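Local coordinates for thymocyte nuclear protein 1 (Leishmania major, PDB 2AR1) that is of unknown function but carries an EVE domain of the PUA clan, consistent with binding of modified nucleic-acid bases as proposed for relatives, at residues A[91-96]-A[110-115]. Numbering follows the deposited sequence.
Sequences FTALDK and NPWKMV
Met114 lays its terminal methyl over one face of the Phe91 ring, CE standing 4.0 Å from the ring centroid and closest to CE2 at 3.6 Å: a CH-pi contact within a Met-aromatic pair, with SD farther off at 5.4 Å from the same centroid. It joins a 3-10 turn, 91-94, in the long connection between antiparallel strands 76-89 and 113-128 of the EVE domain to the start of the second strand. The Met114 chain, extended beyond CG (chi2 -168°), carries the methyl across to the ring. Two residues on, Ala93 points its CB at the edge of the Trp112 indole, 3.8 Å from CD1, and also packs against the Asn110 amide, 3.7 Å from OD1. No hydrogen bond links the two segments directly. Both ends of the Asn110 amide are engaged: ND2 donates to the carbonyl of Asp90, just before the turn, and OD1 closes an Asx turn. Farther out, Trp112 is held by NE1 bonding Asp102 and by stacking on Tyr50, while Lys113 NZ forms a salt bridge with Asp89 and bonds Asn110 O at 2.7 Å. In the Asx turn, Trp112 N reaches Asn110 OD1 at 3.0 Å from above the amide plane, 45° out of it.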
ATOM      1  N   PHE A  91     -10.368  -1.740 -13.515  1.00 15.49           N
ATOM      2  CA  PHE A  91     -11.678  -1.437 -14.077  1.00 17.39           C
ATOM      3  C   PHE A  91     -12.465  -0.293 -13.406  1.00 14.71           C
ATOM      4  O   PHE A  91     -13.444   0.167 -13.990  1.00 16.91           O
ATOM      5  CB  PHE A  91     -12.542  -2.708 -14.151  1.00 18.07           C
ATOM      6  CG  PHE A  91     -12.635  -3.416 -12.851  1.00 18.56           C
ATOM      7  CD1 PHE A  91     -13.321  -2.833 -11.789  1.00 20.86           C
ATOM      8  CD2 PHE A  91     -12.000  -4.619 -12.652  1.00 18.68           C
ATOM      9  CE1 PHE A  91     -13.407  -3.451 -10.542  1.00 19.38           C
ATOM     10  CE2 PHE A  91     -12.075  -5.262 -11.406  1.00 20.01           C
ATOM     11  CZ  PHE A  91     -12.765  -4.645 -10.329  1.00 22.41           C
ATOM     12  N   THR A  92     -12.065   0.177 -12.217  1.00 16.54           N
ATOM     13  CA  THR A  92     -12.712   1.329 -11.643  1.00 17.46           C
ATOM     14  C   THR A  92     -12.486   2.572 -12.497  1.00 16.21           C
ATOM     15  O   THR A  92     -13.288   3.482 -12.474  1.00 17.10           O
ATOM     16  CB  THR A  92     -12.306   1.581 -10.143  1.00 16.53           C
ATOM     17  OG1 THR A  92     -10.924   1.913 -10.032  1.00 16.59           O
ATOM     18  CG2 THR A  92     -12.529   0.343  -9.320  1.00 21.01           C
ATOM     19  N   ALA A  93     -11.455   2.581 -13.320  1.00 17.41           N
ATOM     20  CA  ALA A  93     -11.240   3.718 -14.197  1.00 17.10           C
ATOM     21  C   ALA A  93     -12.413   3.903 -15.172  1.00 19.14           C
ATOM     22  O   ALA A  93     -12.607   5.000 -15.736  1.00 19.94           O
ATOM     23  CB  ALA A  93      -9.902   3.519 -15.045  1.00 19.25           C
ATOM     24  N   LEU A  94     -13.127   2.808 -15.449  1.00 19.95           N
ATOM     25  CA  LEU A  94     -14.284   2.805 -16.357  1.00 20.01           C
ATOM     26  C   LEU A  94     -15.639   2.929 -15.618  1.00 19.08           C
ATOM     27  O   LEU A  94     -16.701   2.988 -16.256  1.00 18.47           O
ATOM     28  CB  LEU A  94     -14.289   1.510 -17.180  1.00 21.26           C
ATOM     29  CG  LEU A  94     -12.980   1.162 -17.890  1.00 24.95           C
ATOM     30  CD1 LEU A  94     -13.106  -0.195 -18.596  1.00 32.10           C
ATOM     31  CD2 LEU A  94     -12.597   2.226 -18.849  1.00 26.94           C
ATOM     32  N   ASP A  95     -15.616   2.971 -14.283  1.00 18.27           N
ATOM     33  CA  ASP A  95     -16.842   3.094 -13.524  1.00 17.83           C
ATOM     34  C   ASP A  95     -17.184   4.576 -13.387  1.00 17.35           C
ATOM     35  O   ASP A  95     -16.566   5.310 -12.617  1.00 16.08           O
ATOM     36  CB  ASP A  95     -16.652   2.437 -12.174  1.00 17.29           C
ATOM     37  CG  ASP A  95     -17.869   2.505 -11.305  1.00 16.29           C
ATOM     38  OD1 ASP A  95     -18.888   3.124 -11.676  1.00 18.18           O
ATOM     39  OD2 ASP A  95     -17.761   1.894 -10.251  1.00 22.09           O
ATOM     40  N   LYS A  96     -18.199   4.990 -14.124  1.00 19.30           N
ATOM     41  CA  LYS A  96     -18.640   6.378 -14.144  1.00 20.20           C
ATOM     42  C   LYS A  96     -19.144   6.883 -12.805  1.00 19.83           C
ATOM     43  O   LYS A  96     -19.203   8.080 -12.629  1.00 22.57           O
ATOM     44  CB  LYS A  96     -19.706   6.592 -15.208  1.00 20.22           C
ATOM     45  CG  LYS A  96     -19.127   6.746 -16.631  1.00 24.88           C
ATOM     46  CD  LYS A  96     -19.752   7.925 -17.441  1.00 30.03           C
ATOM     47  CE  LYS A  96     -19.318   9.331 -16.927  1.00 31.74           C
ATOM     48  NZ  LYS A  96     -19.678   9.638 -15.462  1.00 35.59           N
ATOM     49  N   ASN A 110      -6.665   1.152 -21.204  1.00 24.33           N
ATOM     50  CA  ASN A 110      -6.776   1.537 -19.793  1.00 22.75           C
ATOM     51  C   ASN A 110      -5.370   1.610 -19.194  1.00 20.92           C
ATOM     52  O   ASN A 110      -4.724   0.590 -19.028  1.00 21.60           O
ATOM     53  CB  ASN A 110      -7.618   0.520 -19.046  1.00 19.60           C
ATOM     54  CG  ASN A 110      -7.895   0.936 -17.642  1.00 20.28           C
ATOM     55  OD1 ASN A 110      -7.316   1.912 -17.151  1.00 13.71           O
ATOM     56  ND2 ASN A 110      -8.798   0.186 -16.960  1.00 15.85           N
ATOM     57  N   PRO A 111      -4.877   2.820 -18.875  1.00 20.71           N
ATOM     58  CA  PRO A 111      -3.517   2.864 -18.396  1.00 20.45           C
ATOM     59  C   PRO A 111      -3.376   2.352 -16.963  1.00 21.86           C
ATOM     60  O   PRO A 111      -2.292   1.972 -16.540  1.00 22.22           O
ATOM     61  CB  PRO A 111      -3.167   4.334 -18.487  1.00 23.45           C
ATOM     62  CG  PRO A 111      -4.441   5.085 -18.536  1.00 25.15           C
ATOM     63  CD  PRO A 111      -5.526   4.137 -18.906  1.00 23.04           C
ATOM     64  N   TRP A 112      -4.498   2.310 -16.243  1.00 18.17           N
ATOM     65  CA  TRP A 112      -4.463   2.020 -14.815  1.00 17.53           C
ATOM     66  C   TRP A 112      -4.457   0.514 -14.554  1.00 15.08           C
ATOM     67  O   TRP A 112      -5.181  -0.280 -15.206  1.00 16.00           O
ATOM     68  CB  TRP A 112      -5.585   2.771 -14.095  1.00 16.00           C
ATOM     69  CG  TRP A 112      -5.515   4.226 -14.362  1.00 14.46           C
ATOM     70  CD1 TRP A 112      -6.423   4.954 -15.025  1.00 17.74           C
ATOM     71  CD2 TRP A 112      -4.433   5.115 -14.030  1.00 12.43           C
ATOM     72  NE1 TRP A 112      -5.996   6.279 -15.119  1.00 17.57           N
ATOM     73  CE2 TRP A 112      -4.807   6.404 -14.466  1.00 16.06           C
ATOM     74  CE3 TRP A 112      -3.241   4.969 -13.318  1.00 17.35           C
ATOM     75  CZ2 TRP A 112      -3.993   7.559 -14.270  1.00 14.57           C
ATOM     76  CZ3 TRP A 112      -2.420   6.103 -13.146  1.00 17.34           C
ATOM     77  CH2 TRP A 112      -2.813   7.381 -13.618  1.00 14.89           C
ATOM     78  N   LYS A 113      -3.589   0.126 -13.628  1.00 16.63           N
ATOM     79  CA  LYS A 113      -3.349  -1.283 -13.299  1.00 19.45           C
ATOM     80  C   LYS A 113      -3.407  -1.480 -11.798  1.00 20.73           C
ATOM     81  O   LYS A 113      -3.168  -0.521 -11.020  1.00 19.67           O
ATOM     82  CB  LYS A 113      -1.982  -1.744 -13.818  1.00 21.23           C
ATOM     83  CG  LYS A 113      -1.748  -1.462 -15.233  1.00 23.22           C
ATOM     84  CD  LYS A 113      -2.664  -2.229 -16.143  1.00 23.68           C
ATOM     85  CE  LYS A 113      -2.193  -1.989 -17.557  1.00 26.35           C
ATOM     86  NZ  LYS A 113      -3.298  -1.702 -18.521  1.00 33.87           N
ATOM     87  N   MET A 114      -3.726  -2.702 -11.360  1.00 18.50           N
ATOM     88  CA  MET A 114      -3.764  -2.946  -9.938  1.00 19.06           C
ATOM     89  C   MET A 114      -3.487  -4.412  -9.639  1.00 16.22           C
ATOM     90  O   MET A 114      -3.827  -5.293 -10.415  1.00 19.10           O
ATOM     91  CB  MET A 114      -5.116  -2.580  -9.377  1.00 18.08           C
ATOM     92  CG  MET A 114      -6.233  -3.420  -9.857  1.00 18.56           C
ATOM     93  SD  MET A 114      -7.859  -2.811  -9.482  1.00 21.01           S
ATOM     94  CE  MET A 114      -8.910  -4.073 -10.195  1.00 20.06           C
ATOM     95  N   VAL A 115      -2.880  -4.613  -8.474  1.00 19.39           N
ATOM     96  CA  VAL A 115      -2.721  -5.937  -7.871  1.00 18.81           C
ATOM     97  C   VAL A 115      -3.867  -6.254  -6.932  1.00 19.50           C
ATOM     98  O   VAL A 115      -4.721  -5.401  -6.668  1.00 17.14           O
ATOM     99  CB  VAL A 115      -1.385  -6.104  -7.131  1.00 18.26           C
ATOM    100  CG1 VAL A 115      -0.196  -5.821  -8.090  1.00 21.04           C
ATOM    101  CG2 VAL A 115      -1.266  -5.111  -5.973  1.00 21.51           C
TER